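PDB 7ADK: lipoprotein from Mycoplasma mycoides subsp. capri, which is probably a surface protease of the chymotrypsin-like PA clan, in a mycoplasma family thought to cleave host immunoglobulins. Local coordinates for residues B[550-553]-B[554-557]; B[597-600]-B[601-604]. One frame throughout, in Å; residues are numbered along the deposited sequence.

Contact 1: B[550-553]-B[554-557]; sequences LLDK and GKYS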
loop_
_atom_site.group_PDB
_atom_site.type_symbol
_atom_site.label_atom_id
_atom_site.label_comp_id
_atom_site.label_asym_id
_atom_site.label_seq_id
_atom_site.Cartn_x
_atom_site.Cartn_y
_atom_site.Cartn_z
ATOM N N LEU B 550 -7.835 29.242 -17.324
ATOM C CA LEU B 550 -7.894 27.775 -17.427
ATOM C C LEU B 550 -9.338 27.266 -17.342
ATOM O O LEU B 550 -9.656 26.230 -17.920
ATOM C CB LEU B 550 -7.049 27.099 -16.339
ATOM C CG LEU B 550 -5.530 27.172 -16.490
ATOM C CD1 LEU B 550 -4.888 26.500 -15.299
ATOM C CD2 LEU B 550 -5.029 26.465 -17.738
ATOM N N LEU B 551 -10.218 27.993 -16.653
ATOM C CA LEU B 551 -11.659 27.736 -16.616
ATOM C C LEU B 551 -12.436 28.468 -17.730
ATOM O O LEU B 551 -13.661 28.385 -17.803
ATOM C CB LEU B 551 -12.181 28.033 -15.209
ATOM C CG LEU B 551 -11.441 27.315 -14.078
ATOM C CD1 LEU B 551 -11.935 27.780 -12.743
ATOM C CD2 LEU B 551 -11.597 25.838 -14.168
ATOM N N ASP B 552 -11.727 29.152 -18.632
ATOM C CA ASP B 552 -12.284 29.699 -19.868
ATOM C C ASP B 552 -12.520 28.586 -20.905
ATOM O O ASP B 552 -11.592 28.122 -21.575
ATOM C CB ASP B 552 -11.352 30.806 -20.376
ATOM C CG ASP B 552 -11.875 31.565 -21.596
ATOM O OD1 ASP B 552 -12.955 31.225 -22.121
ATOM O OD2 ASP B 552 -11.205 32.532 -22.017
ATOM N N LYS B 553 -13.780 28.161 -21.054
ATOM C CA LYS B 553 -14.204 27.010 -21.871
ATOM C C LYS B 553 -13.966 27.165 -23.378
ATOM O O LYS B 553 -13.958 26.168 -24.097
ATOM C CB LYS B 553 -15.678 26.696 -21.571
ATOM C CG LYS B 553 -15.891 26.164 -20.149
ATOM C CD LYS B 553 -17.345 25.836 -19.851
ATOM C CE LYS B 553 -17.567 25.363 -18.425
ATOM N NZ LYS B 553 -18.927 25.066 -18.106
ATOM N N GLY B 554 -13.729 28.382 -23.868
ATOM C CA GLY B 554 -13.390 28.645 -25.269
ATOM C C GLY B 554 -11.945 28.308 -25.647
ATOM O O GLY B 554 -11.616 28.260 -26.835
ATOM N N LYS B 555 -11.077 28.088 -24.652
ATOM C CA LYS B 555 -9.617 27.970 -24.809
ATOM C C LYS B 555 -9.041 26.730 -24.144
ATOM O O LYS B 555 -8.060 26.184 -24.641
ATOM C CB LYS B 555 -8.945 29.243 -24.270
ATOM C CG LYS B 555 -9.394 30.498 -25.029
ATOM C CD LYS B 555 -8.797 31.776 -24.449
ATOM C CE LYS B 555 -9.450 32.981 -25.122
ATOM N NZ LYS B 555 -9.409 34.171 -24.287
ATOM N N TYR B 556 -9.655 26.250 -23.067
ATOM C CA TYR B 556 -9.251 25.039 -22.356
ATOM C C TYR B 556 -10.460 24.233 -21.879
ATOM O O TYR B 556 -11.488 24.802 -21.525
ATOM C CB TYR B 556 -8.365 25.399 -21.146
ATOM C CG TYR B 556 -7.155 26.260 -21.444
ATOM C CD1 TYR B 556 -7.291 27.656 -21.488
ATOM C CD2 TYR B 556 -5.913 25.673 -21.743
ATOM C CE1 TYR B 556 -6.213 28.457 -21.888
ATOM C CE2 TYR B 556 -4.831 26.476 -22.143
ATOM C CZ TYR B 556 -4.981 27.874 -22.220
ATOM O OH TYR B 556 -3.958 28.680 -22.595
ATOM N N SER B 557 -10.311 22.914 -21.791
ATOM C CA SER B 557 -11.250 22.003 -21.129
ATOM C C SER B 557 -10.649 21.466 -19.831
ATOM O O SER B 557 -9.581 20.847 -19.857
ATOM C CB SER B 557 -11.659 20.852 -22.052
ATOM O OG SER B 557 -10.588 20.355 -22.827
#
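Leu550 and Tyr556 form the buried side of a tight turn leading into strand 556-562. CD2 of Leu550 sits over one face of the Tyr556 ring, 4.3 Å from its centroid and 13° off the normal. This is a CH-pi contact, offset toward the rim. The phenol OH bonds to the carbonyl of Lys498, which helps fix the ring. Phe491 and Ala502 pack against Leu550.

The backbone of the turn gathers on one atom. Asp552 O accepts from Lys555 N at 3.1 Å, closing a type I beta turn. Asp552 O also accepts from Tyr556 N at 3.1 Å, so one carbonyl oxygen receives two backbone N-H groups.

The other side is loose and faces solvent. CG of Asp552 is anti to its own N (chi1 -174°), which swings the carboxylate back over the turn. There OD1 takes a weak bond from Gly554 N at 3.4 Å, an Asx turn. OD2 meets NZ of the extended Lys555 side chain at 3.3 Å, a long salt bridge with exposed Lys555.

The chemistry implies that the two backbone bonds and the leucine-tyrosine contact hold the turn, while the ion pair probably adds little.

Contact 2: B[597-600]-B[601-604]; sequences SDSL and LNEQ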
loop_
_atom_site.group_PDB
_atom_site.type_symbol
_atom_site.label_atom_id
_atom_site.label_comp_id
_atom_site.label_asym_id
_atom_site.label_seq_id
_atom_site.Cartn_x
_atom_site.Cartn_y
_atom_site.Cartn_z
ATOM N N SER B 597 12.195 34.185 9.252
ATOM C CA SER B 597 13.072 35.361 9.192
ATOM C C SER B 597 14.336 35.266 10.046
ATOM O O SER B 597 15.323 35.924 9.732
ATOM C CB SER B 597 12.257 36.576 9.588
ATOM O OG SER B 597 11.729 36.388 10.874
ATOM N N ASP B 598 14.341 34.460 11.106
ATOM C CA ASP B 598 15.520 34.234 11.940
ATOM C C ASP B 598 16.657 33.559 11.155
ATOM O O ASP B 598 16.439 32.657 10.350
ATOM C CB ASP B 598 15.195 33.401 13.193
ATOM C CG ASP B 598 14.072 33.880 14.112
ATOM O OD1 ASP B 598 13.639 35.041 13.996
ATOM O OD2 ASP B 598 13.672 33.102 15.009
ATOM N N SER B 599 17.899 33.953 11.431
ATOM C CA SER B 599 19.097 33.246 10.991
ATOM C C SER B 599 19.216 31.902 11.700
ATOM O O SER B 599 19.425 31.881 12.907
ATOM C CB SER B 599 20.297 34.102 11.356
ATOM O OG SER B 599 21.511 33.443 11.079
ATOM N N LEU B 600 19.143 30.773 10.994
ATOM C CA LEU B 600 19.407 29.447 11.579
ATOM C C LEU B 600 20.875 29.229 12.010
ATOM O O LEU B 600 21.184 28.237 12.657
ATOM C CB LEU B 600 18.963 28.343 10.589
ATOM C CG LEU B 600 17.662 27.603 10.960
ATOM C CD1 LEU B 600 17.397 26.527 9.916
ATOM C CD2 LEU B 600 17.727 26.889 12.310
ATOM N N LEU B 601 21.778 30.142 11.642
ATOM C CA LEU B 601 23.209 30.114 11.965
ATOM C C LEU B 601 23.549 30.807 13.301
ATOM O O LEU B 601 24.533 30.433 13.943
ATOM C CB LEU B 601 23.975 30.755 10.796
ATOM C CG LEU B 601 23.924 29.904 9.510
ATOM C CD1 LEU B 601 24.140 30.790 8.300
ATOM C CD2 LEU B 601 24.996 28.815 9.494
ATOM N N ASN B 602 22.737 31.769 13.746
ATOM C CA ASN B 602 22.861 32.367 15.074
ATOM C C ASN B 602 22.552 31.335 16.169
ATOM O O ASN B 602 21.668 30.496 16.013
ATOM C CB ASN B 602 21.950 33.591 15.216
ATOM C CG ASN B 602 22.162 34.753 14.269
ATOM O OD1 ASN B 602 21.394 35.696 14.266
ATOM N ND2 ASN B 602 23.169 34.744 13.435
ATOM N N GLU B 603 23.274 31.377 17.285
ATOM C CA GLU B 603 23.225 30.289 18.273
ATOM C C GLU B 603 21.889 30.189 19.026
ATOM O O GLU B 603 21.421 29.091 19.324
ATOM C CB GLU B 603 24.411 30.440 19.240
ATOM C CG GLU B 603 24.753 29.186 20.057
ATOM C CD GLU B 603 25.084 27.964 19.193
ATOM O OE1 GLU B 603 24.891 26.819 19.662
ATOM O OE2 GLU B 603 25.542 28.123 18.042
ATOM N N GLN B 604 21.233 31.317 19.298
ATOM C CA GLN B 604 19.922 31.326 19.937
ATOM C C GLN B 604 18.803 30.830 19.015
ATOM O O GLN B 604 17.775 30.386 19.511
ATOM C CB GLN B 604 19.611 32.709 20.542
ATOM C CG GLN B 604 19.069 33.801 19.604
ATOM C CD GLN B 604 20.081 34.402 18.635
ATOM O OE1 GLN B 604 21.246 34.042 18.581
ATOM N NE2 GLN B 604 19.672 35.344 17.825
#
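Ser599 and Asn602 meet across an ST turn laid on a type I beta turn, just ahead of helix 603-606. Ser599 OG accepts from two backbone amides. Leu601 N lies 3.4 Å from Ser599 OG, and Asn602 N is at 3.4 Å from the same atom. Both bonds are weak. Asn602 N also reaches Ser599 O at 3.4 Å, again weakly, which closes the beta turn. With chi1 at 175°, the hydroxyl lies beside the Ser599 carbonyl carbon, on the side of the two amides.

Asn602 is at the N-cap position, yet its side chain makes no capping bond. Its amide instead lies with one face over Ser599, so that CG stands 3.5 Å from Ser599 CB. Ser599 OG is 3.2 Å from Asn602 ND2, but it lies above the amide plane and the angle is too poor for a hydrogen bond.

Both leucines are buried against neighbouring loops. Leu600 packs on Phe609 and Phe697, and Leu601 on Leu805. Ser599 O has a second partner in Thr605 OG1 on the helix. Lys709 bonds Leu601 O and pairs with Glu603.

The turn links strand 594-595 to helix 603-606 and is tied to strand 783-792 through Asp792. There a single carboxylate oxygen, Asp792 OD1, bonds both Ser599 OG and Asn602 ND2, and so positions the hydroxyl and the amide together.

Overall arrangement
Contacts 1 and 2 are two separate turns within the peptidase region. Their centres are 47 Å apart and their nearest atoms about 31 Å apart, so they do not touch. Contact 1 closes first along the chain. It leads into a strand of the antiparallel sheet. The centre of contact 1 lies about 33 Å from the centre of the chain. Contact 2 follows strand 594-595 of the mixed sheet, and its centre lies about 24 Å from the chain centre. The two sheets are consistent with the two-barrel plan of the PA clan. Neither contact touches the other protein chain. Contact 2 is the more buried of the two.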